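Erythrocyte membrane protein 1 (Plasmodium falciparum, PDB 2XU0) probably binds host cell-surface receptors as a parasite adhesin, this chain being its N-terminal segment and first Duffy-binding-like domain, which is associated with rosetting. Local coordinates at residues Arg100-Arg104 against Pro133-Cys139; Ile172-His176 against Ile188-Leu192; Ala197-Asp201 against Gln311-Trp315; Asp277-Lys281 against Pro303-Asp307. The protein carries 10 engineered substitutions. Residues are numbered along the deposited sequence.

Interaction 1: Arg100-Arg104 against Pro133-Cys139; sequences REQNR and PRRRHIC
How an irregular loop can be tied to a short helix is illustrated where Arg100-Arg104 wraps around helix 133-136 and the turn after it in the Duffy-binding-like domain. The loop is extended at Arg100 and Glu101 and turns at Asn103 (phi/psi 61/37); CA atoms pair at 5.3 Å for Arg104 and Arg134, and 5.4 Å for Arg100 and His137. Pro133 CB lies 3.5 Å from Arg104 O. Next, Arg134 O receives a weak hydrogen bond from NH1 of Arg104 (2.7 Å; chi1 m, chi2 t). His137, just past the helix (phi/psi -107/21, chi1 m), presents a ring face to Glu101, whose CB makes a CH-pi contact 3.9 Å from the centroid. Ile138 O accepts a weak bond from Arg100 NE at 3.2 Å. Finally Cys139, disulfide-bonded to Cys97, places SG 3.5 Å from Arg104 NH2. Both arginines thus donate weakly to carbonyls of the helix and following turn, their charge met by carboxylates elsewhere: Glu168 for Arg104, Asp140 for Arg100.

Interaction 2: Ile172-His176 against Ile188-Leu192; sequences IVNDH and ICTSL
Two helices joined by a short connection meet here at the C-terminal end of the first. Residues 172-175 are the last turn of helix 154-175, and His176 leaves it with phi/psi -62/139; residues 188-192 are fully helical, near the start of helix 186-204. The CA atoms of Val173 and Ile188 lie 6.3 Å apart, those of Ile172 and Leu192 6.8 Å. Around this register three aliphatic pairs close the gap: Val173 CG2 to Ile188 CG2 at 3.7 Å, Ile172 CB to Leu192 CD2 at 3.8 Å, and Val173 CG2 to Leu192 CD1 at 4.3 Å. Ile172 (m, m) also brings CG2 to 3.8 Å from Ser191 CB. His176, with chi1 t, directs its ring toward Ile188 and Ser191. Ile188 CG1 sits over its face, 3.8 Å from the centroid in a CH-pi contact, while NE2 hydrogen-bonds Ser191 OG at 3.0 Å. The other ring nitrogen, ND1, accepts from Asp178 N, and Phe105 also meets the ring. This packing of two consecutive helices belongs to the largely helical Duffy-binding-like fold. Its chemistry is a buried aliphatic seam with one polar pair, histidine serving both as apolar surface and as directional partner.

Interaction 3: Ala197-Asp201 against Gln311-Trp315; sequences ADIGD and QFLRW
A buried arginine is usually paired with acidic groups, and Arg314 meets two aspartates one helical turn apart. Its NH2 reaches Asp198 OD1 at 2.9 Å; its NH1 and NH2 reach Asp201 OD2 at 2.8 and 2.9 Å, a salt-bridge network. Asp198 OD1 also accepts from Gln311 NE2 (3.0 Å) and Trp315 NE1 (3.1 Å), while its OD2 is salt-bridged to Arg134; Gln311 OE1 accepts from Met208 N. One water accepts from Arg314 NE (2.9 Å) and donates weakly to Asp198 OD1 (3.2 Å); another links Asp201 OD2 and Gln311 N, 2.9 Å from each. Both aspartates and Trp315 adopt chi1 m; Arg314 runs m, t, m. Outward, Ala197 CB covers one guanidinium face, 3.3 Å from Arg314 NE. The segments, on helices 186-204 and 311-338 of the Duffy-binding-like fold, run nearly antiparallel, axes 11.3 Å apart at -156°, Asp198 CA 7.4 Å from Gln311 CA. Arg314, Gln311 and Trp315 span this gap to the aspartates, so the contact is chiefly polar and charge-paired.

Interaction 4: Asp277-Lys281 against Pro303-Asp307; sequences DYFRK and PTYLD
A beta hairpin can be built onto a helical domain through side chains of its first strand and the residue before it, and strand 279-281, paired antiparallel with 287-289, does so here against the segment leading into helix 311-338. Tyr278 and Arg280 point their CA-to-CB bonds toward Pro303-Asp307; the closest CA atoms across the segments are those of Tyr278 and Pro303, 6.4 Å apart. Apolar contacts dominate. Tyr278 CB lies 3.5 Å from Pro303 CG; with chi1 t, the ring extends past the proline, so that Thr304 CB covers one face in a CH-pi contact 4.3 Å from the centroid. Among polar groups, Tyr278 OH and Thr304 OG1 both hydrogen-bond to Glu27 on helix 22-39 of the N-terminal segment, which thus packs here; its Asn28 OD1 is hydrogen-bonded to Arg280 NH2. Thr304 OG1 also accepts from Leu306 N at 3.1 Å, an ST turn. Water supplies the polar link between the segments: it accepts from Arg280 NH1 at 2.9 Å and donates to Pro303 O at 2.8 Å.

In the fold
Helix 186-204 connects most of this network: interactions 2 and 3 both use it, with centres 16 Å apart. Interaction 1 meets it through the salt bridge of Arg134 NH2 to Asp198 OD2 (2.7 Å), and reaches interaction 2 where Arg134 CG packs on Ile172 CD1 (3.7 Å). Interaction 4 abuts the same helix, Cys189 SG lying 3.4 Å from Asp277 N; it also touches interaction 3, where Arg314 CD approaches Leu306 O at 3.3 Å. Interactions 1 and 4, centres 22 Å apart, do not touch. Toward the magnesium site, the Trp315 side chain of interaction 3 is about 4 Å from that of the site residue Ile118 and about 11 Å from the ion itself.

Interaction 1: Arg100-Arg104 against Pro133-Cys139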
loop_
_atom_site.group_PDB
_atom_site.type_symbol
_atom_site.label_atom_id
_atom_site.label_comp_id
_atom_site.label_asym_id
_atom_site.label_seq_id
_atom_site.Cartn_x
_atom_site.Cartn_y
_atom_site.Cartn_z
ATOM N N ARG A 100 16.983 -2.467 8.578
ATOM C CA ARG A 100 15.740 -1.825 8.200
ATOM C C ARG A 100 15.099 -1.047 9.303
ATOM O O ARG A 100 15.024 -1.501 10.446
ATOM C CB ARG A 100 14.768 -2.798 7.528
ATOM C CG ARG A 100 15.091 -2.974 6.046
ATOM C CD ARG A 100 15.688 -4.325 5.844
ATOM N NE ARG A 100 16.156 -4.556 4.478
ATOM C CZ ARG A 100 17.422 -4.428 4.102
ATOM N NH1 ARG A 100 18.332 -3.964 4.952
ATOM N NH2 ARG A 100 17.791 -4.760 2.874
ATOM N N GLU A 101 14.653 0.153 8.946
ATOM C CA GLU A 101 13.955 1.073 9.820
ATOM C C GLU A 101 12.593 0.472 10.127
ATOM O O GLU A 101 12.020 -0.231 9.293
ATOM C CB GLU A 101 13.763 2.431 9.113
ATOM C CG GLU A 101 15.050 3.171 8.768
ATOM C CD GLU A 101 14.869 4.482 8.018
ATOM O OE1 GLU A 101 13.958 5.265 8.377
ATOM O OE2 GLU A 101 15.658 4.735 7.079
ATOM N N GLN A 102 12.099 0.714 11.331
ATOM C CA GLN A 102 10.780 0.268 11.769
ATOM C C GLN A 102 9.913 1.513 11.747
ATOM O O GLN A 102 10.333 2.504 11.152
ATOM C CB GLN A 102 10.831 -0.434 13.154
ATOM C CG GLN A 102 11.486 0.369 14.302
ATOM C CD GLN A 102 12.999 0.336 14.287
ATOM O OE1 GLN A 102 13.630 -0.726 14.177
ATOM N NE2 GLN A 102 13.611 1.507 14.397
ATOM N N ASN A 103 8.748 1.501 12.381
ATOM C CA ASN A 103 7.830 2.642 12.359
ATOM C C ASN A 103 7.361 2.988 10.934
ATOM O O ASN A 103 7.136 4.151 10.601
ATOM C CB ASN A 103 8.337 3.863 13.169
ATOM C CG ASN A 103 7.722 3.969 14.545
ATOM O OD1 ASN A 103 8.391 3.760 15.567
ATOM N ND2 ASN A 103 6.424 4.270 14.599
ATOM N N ARG A 104 7.161 1.931 10.113
ATOM C CA ARG A 104 6.690 2.016 8.724
ATOM C C ARG A 104 5.333 2.684 8.663
ATOM O O ARG A 104 5.015 3.325 7.664
ATOM C CB ARG A 104 6.595 0.610 8.098
ATOM C CG ARG A 104 7.913 -0.137 8.061
ATOM C CD ARG A 104 7.886 -1.136 6.964
ATOM N NE ARG A 104 8.557 -2.378 7.309
ATOM C CZ ARG A 104 8.371 -3.517 6.659
ATOM N NH1 ARG A 104 7.552 -3.569 5.612
ATOM N NH2 ARG A 104 9.000 -4.614 7.046
ATOM N N PRO A 133 6.139 3.747 2.547
ATOM C CA PRO A 133 7.102 3.383 3.624
ATOM C C PRO A 133 7.107 1.895 3.990
ATOM O O PRO A 133 8.180 1.357 4.264
ATOM C CB PRO A 133 6.712 4.311 4.798
ATOM C CG PRO A 133 5.412 4.850 4.455
ATOM C CD PRO A 133 5.231 4.828 2.975
ATOM N N ARG A 134 5.935 1.177 3.829
ATOM C CA ARG A 134 5.886 -0.266 4.058
ATOM C C ARG A 134 6.852 -0.961 3.084
ATOM O O ARG A 134 7.541 -1.883 3.477
ATOM C CB ARG A 134 4.437 -0.810 3.948
ATOM C CG ARG A 134 4.254 -2.312 4.295
ATOM C CD ARG A 134 3.067 -2.975 3.580
ATOM N NE ARG A 134 2.874 -2.414 2.236
ATOM C CZ ARG A 134 3.557 -2.773 1.159
ATOM N NH1 ARG A 134 4.421 -3.779 1.217
ATOM N NH2 ARG A 134 3.378 -2.139 0.013
ATOM N N ARG A 135 6.942 -0.490 1.820
ATOM C CA ARG A 135 7.846 -1.092 0.844
ATOM C C ARG A 135 9.281 -0.714 1.119
ATOM O O ARG A 135 10.143 -1.573 1.023
ATOM C CB ARG A 135 7.457 -0.728 -0.640
ATOM C CG ARG A 135 8.521 -1.082 -1.708
ATOM C CD ARG A 135 8.647 -2.591 -1.927
ATOM N NE ARG A 135 9.802 -2.954 -2.765
ATOM C CZ ARG A 135 11.040 -3.181 -2.321
ATOM N NH1 ARG A 135 11.326 -3.053 -1.032
ATOM N NH2 ARG A 135 11.995 -3.547 -3.160
ATOM N N ARG A 136 9.552 0.579 1.299
ATOM C CA ARG A 136 10.908 1.116 1.510
ATOM C C ARG A 136 11.737 0.297 2.525
ATOM O O ARG A 136 12.900 -0.028 2.271
ATOM C CB ARG A 136 10.822 2.573 1.993
ATOM C CG ARG A 136 10.386 3.574 0.934
ATOM C CD ARG A 136 10.387 4.964 1.515
ATOM N NE ARG A 136 11.745 5.518 1.479
ATOM C CZ ARG A 136 12.042 6.787 1.730
ATOM N NH1 ARG A 136 11.086 7.647 2.067
ATOM N NH2 ARG A 136 13.297 7.209 1.652
ATOM N N HIS A 137 11.114 -0.084 3.635
ATOM C CA HIS A 137 11.811 -0.790 4.708
ATOM C C HIS A 137 11.489 -2.267 4.833
ATOM O O HIS A 137 11.749 -2.854 5.874
ATOM C CB HIS A 137 11.615 -0.034 6.028
ATOM C CG HIS A 137 11.684 1.449 5.873
ATOM N ND1 HIS A 137 12.856 2.086 5.466
ATOM C CD2 HIS A 137 10.727 2.382 6.071
ATOM C CE1 HIS A 137 12.568 3.377 5.440
ATOM N NE2 HIS A 137 11.301 3.604 5.802
ATOM N N ILE A 138 10.984 -2.885 3.747
ATOM C CA ILE A 138 10.649 -4.310 3.681
ATOM C C ILE A 138 11.812 -5.204 4.174
ATOM O O ILE A 138 12.987 -4.901 3.910
ATOM C CB ILE A 138 10.123 -4.697 2.255
ATOM C CG1 ILE A 138 8.856 -5.553 2.346
ATOM C CG2 ILE A 138 11.211 -5.355 1.353
ATOM C CD1 ILE A 138 8.088 -5.756 1.021
ATOM N N CYS A 139 11.478 -6.298 4.878
ATOM C CA CYS A 139 12.480 -7.229 5.419
ATOM C C CYS A 139 12.995 -8.216 4.382
ATOM O O CYS A 139 12.647 -9.397 4.436
ATOM C CB CYS A 139 11.950 -7.937 6.664
ATOM S SG CYS A 139 11.489 -6.821 8.011
#

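Interaction 2: Ile172-His176 against Ile188-Leu192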
loop_
_atom_site.group_PDB
_atom_site.type_symbol
_atom_site.label_atom_id
_atom_site.label_comp_id
_atom_site.label_asym_id
_atom_site.label_seq_id
_atom_site.Cartn_x
_atom_site.Cartn_y
_atom_site.Cartn_z
ATOM N N ILE A 172 5.016 -6.691 10.246
ATOM C CA ILE A 172 3.711 -6.077 9.963
ATOM C C ILE A 172 2.761 -6.274 11.111
ATOM O O ILE A 172 2.151 -5.316 11.579
ATOM C CB ILE A 172 3.071 -6.553 8.604
ATOM C CG1 ILE A 172 3.916 -6.191 7.341
ATOM C CG2 ILE A 172 1.587 -6.155 8.487
ATOM C CD1 ILE A 172 4.097 -4.771 7.047
ATOM N N VAL A 173 2.591 -7.530 11.532
ATOM C CA VAL A 173 1.649 -7.870 12.614
ATOM C C VAL A 173 2.002 -7.145 13.906
ATOM O O VAL A 173 1.103 -6.652 14.589
ATOM C CB VAL A 173 1.567 -9.404 12.819
ATOM C CG1 VAL A 173 0.812 -9.759 14.106
ATOM C CG2 VAL A 173 0.933 -10.078 11.612
ATOM N N ASN A 174 3.303 -7.063 14.240
ATOM C CA ASN A 174 3.689 -6.435 15.516
ATOM C C ASN A 174 3.794 -4.923 15.574
ATOM O O ASN A 174 3.992 -4.370 16.655
ATOM C CB ASN A 174 4.865 -7.174 16.172
ATOM C CG ASN A 174 4.460 -8.566 16.599
ATOM O OD1 ASN A 174 3.603 -8.743 17.478
ATOM N ND2 ASN A 174 4.976 -9.579 15.911
ATOM N N ASP A 175 3.599 -4.240 14.432
ATOM C CA ASP A 175 3.667 -2.788 14.417
ATOM C C ASP A 175 2.466 -2.151 13.747
ATOM O O ASP A 175 2.369 -0.922 13.673
ATOM C CB ASP A 175 4.998 -2.325 13.805
ATOM C CG ASP A 175 5.386 -0.916 14.207
ATOM O OD1 ASP A 175 5.394 -0.624 15.427
ATOM O OD2 ASP A 175 5.603 -0.082 13.303
ATOM N N HIS A 176 1.502 -2.989 13.307
ATOM C CA HIS A 176 0.306 -2.507 12.614
ATOM C C HIS A 176 -0.546 -1.590 13.476
ATOM O O HIS A 176 -0.754 -1.903 14.631
ATOM C CB HIS A 176 -0.537 -3.676 12.071
ATOM C CG HIS A 176 -1.489 -3.237 11.006
ATOM N ND1 HIS A 176 -2.712 -2.690 11.321
ATOM C CD2 HIS A 176 -1.340 -3.232 9.663
ATOM C CE1 HIS A 176 -3.275 -2.369 10.171
ATOM N NE2 HIS A 176 -2.485 -2.677 9.144
ATOM N N ILE A 188 -4.807 -5.795 9.163
ATOM C CA ILE A 188 -3.492 -6.445 9.205
ATOM C C ILE A 188 -3.350 -7.383 8.007
ATOM O O ILE A 188 -2.299 -7.402 7.371
ATOM C CB ILE A 188 -3.292 -7.203 10.560
ATOM C CG1 ILE A 188 -3.285 -6.226 11.758
ATOM C CG2 ILE A 188 -2.046 -8.103 10.516
ATOM C CD1 ILE A 188 -2.890 -6.871 13.201
ATOM N N CYS A 189 -4.410 -8.191 7.725
ATOM C CA CYS A 189 -4.450 -9.101 6.580
ATOM C C CYS A 189 -4.247 -8.298 5.257
ATOM O O CYS A 189 -3.507 -8.744 4.392
ATOM C CB CYS A 189 -5.762 -9.896 6.581
ATOM S SG CYS A 189 -6.004 -10.901 8.076
ATOM N N THR A 190 -4.861 -7.108 5.143
ATOM C CA THR A 190 -4.708 -6.195 3.969
ATOM C C THR A 190 -3.223 -5.766 3.837
ATOM O O THR A 190 -2.668 -5.842 2.742
ATOM C CB THR A 190 -5.663 -4.971 4.099
ATOM O OG1 THR A 190 -7.004 -5.448 3.978
ATOM C CG2 THR A 190 -5.435 -3.909 3.015
ATOM N N SER A 191 -2.572 -5.348 4.966
ATOM C CA SER A 191 -1.165 -4.926 4.903
ATOM C C SER A 191 -0.261 -6.073 4.538
ATOM O O SER A 191 0.671 -5.879 3.755
ATOM C CB SER A 191 -0.724 -4.240 6.193
ATOM O OG SER A 191 -1.457 -3.038 6.332
ATOM N N LEU A 192 -0.568 -7.296 5.053
ATOM C CA LEU A 192 0.149 -8.508 4.688
ATOM C C LEU A 192 -0.032 -8.803 3.205
ATOM O O LEU A 192 0.921 -9.225 2.555
ATOM C CB LEU A 192 -0.348 -9.718 5.507
ATOM C CG LEU A 192 0.064 -9.782 7.004
ATOM C CD1 LEU A 192 -0.492 -11.063 7.653
ATOM C CD2 LEU A 192 1.559 -9.747 7.160
#

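Interaction 3: Ala197-Asp201 against Gln311-Trp315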
loop_
_atom_site.group_PDB
_atom_site.type_symbol
_atom_site.label_atom_id
_atom_site.label_comp_id
_atom_site.label_asym_id
_atom_site.label_seq_id
_atom_site.Cartn_x
_atom_site.Cartn_y
_atom_site.Cartn_z
ATOM N N ALA A 197 2.343 -9.114 -2.124
ATOM C CA ALA A 197 2.387 -8.618 -3.526
ATOM C C ALA A 197 3.762 -7.994 -3.893
ATOM O O ALA A 197 4.298 -8.293 -4.957
ATOM C CB ALA A 197 1.262 -7.628 -3.766
ATOM N N ASP A 198 4.357 -7.204 -2.984
ATOM C CA ASP A 198 5.689 -6.636 -3.212
ATOM C C ASP A 198 6.758 -7.742 -3.278
ATOM O O ASP A 198 7.644 -7.673 -4.130
ATOM C CB ASP A 198 6.047 -5.565 -2.146
ATOM C CG ASP A 198 5.392 -4.203 -2.351
ATOM O OD1 ASP A 198 4.945 -3.915 -3.485
ATOM O OD2 ASP A 198 5.342 -3.420 -1.387
ATOM N N ILE A 199 6.651 -8.784 -2.400
ATOM C CA ILE A 199 7.572 -9.935 -2.385
ATOM C C ILE A 199 7.505 -10.673 -3.692
ATOM O O ILE A 199 8.546 -11.012 -4.269
ATOM C CB ILE A 199 7.378 -10.862 -1.143
ATOM C CG1 ILE A 199 7.917 -10.137 0.141
ATOM C CG2 ILE A 199 8.121 -12.193 -1.361
ATOM C CD1 ILE A 199 7.338 -10.664 1.556
ATOM N N GLY A 200 6.295 -10.917 -4.164
ATOM C CA GLY A 200 6.087 -11.552 -5.470
ATOM C C GLY A 200 6.734 -10.756 -6.589
ATOM O O GLY A 200 7.371 -11.339 -7.474
ATOM N N ASP A 201 6.613 -9.401 -6.531
ATOM C CA ASP A 201 7.280 -8.577 -7.554
ATOM C C ASP A 201 8.794 -8.587 -7.440
ATOM O O ASP A 201 9.466 -8.552 -8.463
ATOM C CB ASP A 201 6.683 -7.157 -7.664
ATOM C CG ASP A 201 5.326 -7.162 -8.351
ATOM O OD1 ASP A 201 4.969 -8.204 -8.964
ATOM O OD2 ASP A 201 4.577 -6.181 -8.190
ATOM N N GLN A 311 2.053 -3.160 -9.728
ATOM C CA GLN A 311 2.648 -2.541 -8.538
ATOM C C GLN A 311 2.309 -1.060 -8.342
ATOM O O GLN A 311 1.980 -0.657 -7.223
ATOM C CB GLN A 311 4.161 -2.801 -8.499
ATOM C CG GLN A 311 4.845 -2.283 -7.227
ATOM C CD GLN A 311 6.247 -2.733 -7.113
ATOM O OE1 GLN A 311 7.111 -2.370 -7.922
ATOM N NE2 GLN A 311 6.532 -3.453 -6.028
ATOM N N PHE A 312 2.380 -0.256 -9.423
ATOM C CA PHE A 312 2.052 1.165 -9.373
ATOM C C PHE A 312 0.607 1.367 -8.854
ATOM O O PHE A 312 0.365 2.261 -8.056
ATOM C CB PHE A 312 2.242 1.837 -10.775
ATOM C CG PHE A 312 1.538 3.178 -10.829
ATOM C CD1 PHE A 312 2.029 4.269 -10.114
ATOM C CD2 PHE A 312 0.313 3.313 -11.482
ATOM C CE1 PHE A 312 1.296 5.458 -10.026
ATOM C CE2 PHE A 312 -0.401 4.514 -11.419
ATOM C CZ PHE A 312 0.105 5.586 -10.705
ATOM N N LEU A 313 -0.353 0.568 -9.345
ATOM C CA LEU A 313 -1.755 0.662 -8.911
ATOM C C LEU A 313 -1.918 0.301 -7.418
ATOM O O LEU A 313 -2.692 0.941 -6.698
ATOM C CB LEU A 313 -2.663 -0.232 -9.803
ATOM C CG LEU A 313 -2.708 0.186 -11.282
ATOM C CD1 LEU A 313 -3.512 -0.798 -12.105
ATOM C CD2 LEU A 313 -3.200 1.662 -11.449
ATOM N N ARG A 314 -1.200 -0.721 -6.972
ATOM C CA ARG A 314 -1.192 -1.146 -5.567
ATOM C C ARG A 314 -0.602 -0.038 -4.709
ATOM O O ARG A 314 -1.157 0.256 -3.679
ATOM C CB ARG A 314 -0.308 -2.374 -5.381
ATOM C CG ARG A 314 -0.808 -3.621 -6.078
ATOM C CD ARG A 314 -0.091 -4.842 -5.555
ATOM N NE ARG A 314 1.356 -4.675 -5.325
ATOM C CZ ARG A 314 2.307 -5.253 -6.048
ATOM N NH1 ARG A 314 2.001 -5.936 -7.140
ATOM N NH2 ARG A 314 3.578 -5.097 -5.721
ATOM N N TRP A 315 0.507 0.589 -5.146
ATOM C CA TRP A 315 1.138 1.653 -4.366
ATOM C C TRP A 315 0.305 2.903 -4.259
ATOM O O TRP A 315 0.303 3.529 -3.205
ATOM C CB TRP A 315 2.532 1.998 -4.904
ATOM C CG TRP A 315 3.583 0.930 -4.729
ATOM C CD1 TRP A 315 3.496 -0.222 -3.989
ATOM C CD2 TRP A 315 4.959 1.042 -5.143
ATOM N NE1 TRP A 315 4.715 -0.883 -4.006
ATOM C CE2 TRP A 315 5.636 -0.111 -4.676
ATOM C CE3 TRP A 315 5.683 2.009 -5.869
ATOM C CZ2 TRP A 315 7.000 -0.344 -4.958
ATOM C CZ3 TRP A 315 7.021 1.762 -6.173
ATOM C CH2 TRP A 315 7.662 0.596 -5.731
HETATM O O HOH W 1 1.886 -3.731 -2.631
HETATM O O HOH W 2 3.833 -5.132 -10.832
#

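Interaction 4: Asp277-Lys281 against Pro303-Asp307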
loop_
_atom_site.group_PDB
_atom_site.type_symbol
_atom_site.label_atom_id
_atom_site.label_comp_id
_atom_site.label_asym_id
_atom_site.label_seq_id
_atom_site.Cartn_x
_atom_site.Cartn_y
_atom_site.Cartn_z
ATOM N N ASP A 277 -8.932 -11.942 9.481
ATOM C CA ASP A 277 -9.228 -12.625 8.222
ATOM C C ASP A 277 -9.216 -11.634 7.076
ATOM O O ASP A 277 -9.474 -10.448 7.296
ATOM C CB ASP A 277 -10.596 -13.354 8.296
ATOM C CG ASP A 277 -10.546 -14.590 9.169
ATOM O OD1 ASP A 277 -10.087 -15.649 8.676
ATOM O OD2 ASP A 277 -10.838 -14.468 10.380
ATOM N N TYR A 278 -8.905 -12.108 5.864
ATOM C CA TYR A 278 -8.910 -11.216 4.697
ATOM C C TYR A 278 -10.324 -11.139 4.133
ATOM O O TYR A 278 -10.962 -12.174 3.916
ATOM C CB TYR A 278 -7.939 -11.719 3.616
ATOM C CG TYR A 278 -7.694 -10.704 2.514
ATOM C CD1 TYR A 278 -6.972 -9.540 2.763
ATOM C CD2 TYR A 278 -8.177 -10.911 1.227
ATOM C CE1 TYR A 278 -6.764 -8.593 1.767
ATOM C CE2 TYR A 278 -7.921 -9.993 0.203
ATOM C CZ TYR A 278 -7.210 -8.835 0.483
ATOM O OH TYR A 278 -7.019 -7.857 -0.461
ATOM N N PHE A 279 -10.805 -9.927 3.886
ATOM C CA PHE A 279 -12.135 -9.764 3.320
ATOM C C PHE A 279 -12.054 -8.974 2.036
ATOM O O PHE A 279 -11.348 -7.961 1.970
ATOM C CB PHE A 279 -13.076 -9.018 4.292
ATOM C CG PHE A 279 -13.367 -9.684 5.614
ATOM C CD1 PHE A 279 -14.588 -10.305 5.844
ATOM C CD2 PHE A 279 -12.447 -9.629 6.658
ATOM C CE1 PHE A 279 -14.882 -10.862 7.093
ATOM C CE2 PHE A 279 -12.734 -10.207 7.902
ATOM C CZ PHE A 279 -13.949 -10.826 8.107
ATOM N N ARG A 280 -12.831 -9.391 1.037
ATOM C CA ARG A 280 -12.951 -8.692 -0.247
ATOM C C ARG A 280 -14.329 -8.944 -0.828
ATOM O O ARG A 280 -14.974 -9.927 -0.447
ATOM C CB ARG A 280 -11.821 -9.062 -1.239
ATOM C CG ARG A 280 -11.562 -10.555 -1.397
ATOM C CD ARG A 280 -10.831 -10.868 -2.680
ATOM N NE ARG A 280 -11.721 -10.654 -3.812
ATOM C CZ ARG A 280 -12.428 -11.606 -4.400
ATOM N NH1 ARG A 280 -12.294 -12.874 -4.023
ATOM N NH2 ARG A 280 -13.247 -11.309 -5.394
ATOM N N LYS A 281 -14.812 -8.031 -1.684
ATOM C CA LYS A 281 -16.135 -8.134 -2.295
ATOM C C LYS A 281 -16.053 -8.292 -3.782
ATOM O O LYS A 281 -15.151 -7.748 -4.409
ATOM C CB LYS A 281 -17.012 -6.911 -1.977
ATOM C CG LYS A 281 -17.345 -6.799 -0.501
ATOM C CD LYS A 281 -18.253 -5.645 -0.225
ATOM C CE LYS A 281 -18.444 -5.496 1.266
ATOM N NZ LYS A 281 -19.228 -4.280 1.578
ATOM N N PRO A 303 -6.115 -15.815 0.126
ATOM C CA PRO A 303 -7.404 -15.140 -0.129
ATOM C C PRO A 303 -7.227 -13.893 -0.999
ATOM O O PRO A 303 -8.203 -13.232 -1.318
ATOM C CB PRO A 303 -7.905 -14.792 1.277
ATOM C CG PRO A 303 -6.650 -14.649 2.090
ATOM C CD PRO A 303 -5.533 -15.399 1.418
ATOM N N THR A 304 -5.969 -13.556 -1.332
ATOM C CA THR A 304 -5.638 -12.360 -2.095
ATOM C C THR A 304 -5.096 -12.693 -3.472
ATOM O O THR A 304 -4.455 -13.737 -3.688
ATOM C CB THR A 304 -4.672 -11.399 -1.288
ATOM O OG1 THR A 304 -4.422 -10.231 -2.072
ATOM C CG2 THR A 304 -3.312 -12.026 -0.983
ATOM N N TYR A 305 -5.284 -11.729 -4.373
ATOM C CA TYR A 305 -4.786 -11.738 -5.747
ATOM C C TYR A 305 -4.067 -10.416 -6.048
ATOM O O TYR A 305 -3.886 -10.071 -7.204
ATOM C CB TYR A 305 -5.925 -12.018 -6.724
ATOM C CG TYR A 305 -6.612 -13.339 -6.419
ATOM C CD1 TYR A 305 -6.112 -14.545 -6.919
ATOM C CD2 TYR A 305 -7.724 -13.390 -5.580
ATOM C CE1 TYR A 305 -6.752 -15.762 -6.642
ATOM C CE2 TYR A 305 -8.353 -14.602 -5.284
ATOM C CZ TYR A 305 -7.899 -15.772 -5.863
ATOM O OH TYR A 305 -8.553 -16.942 -5.562
ATOM N N LEU A 306 -3.597 -9.705 -5.001
ATOM C CA LEU A 306 -2.871 -8.443 -5.176
ATOM C C LEU A 306 -1.555 -8.676 -5.888
ATOM O O LEU A 306 -1.117 -7.812 -6.645
ATOM C CB LEU A 306 -2.661 -7.696 -3.859
ATOM C CG LEU A 306 -3.868 -6.963 -3.243
ATOM C CD1 LEU A 306 -3.439 -6.217 -1.978
ATOM C CD2 LEU A 306 -4.490 -5.961 -4.203
ATOM N N ASP A 307 -0.965 -9.883 -5.733
ATOM C CA ASP A 307 0.271 -10.231 -6.439
ATOM C C ASP A 307 0.060 -10.327 -7.982
ATOM O O ASP A 307 1.008 -10.574 -8.728
ATOM C CB ASP A 307 0.913 -11.494 -5.835
ATOM C CG ASP A 307 0.023 -12.731 -5.720
ATOM O OD1 ASP A 307 -1.196 -12.573 -5.443
ATOM O OD2 ASP A 307 0.564 -13.859 -5.800
HETATM O O HOH W 3 -10.875 -14.033 -1.758
#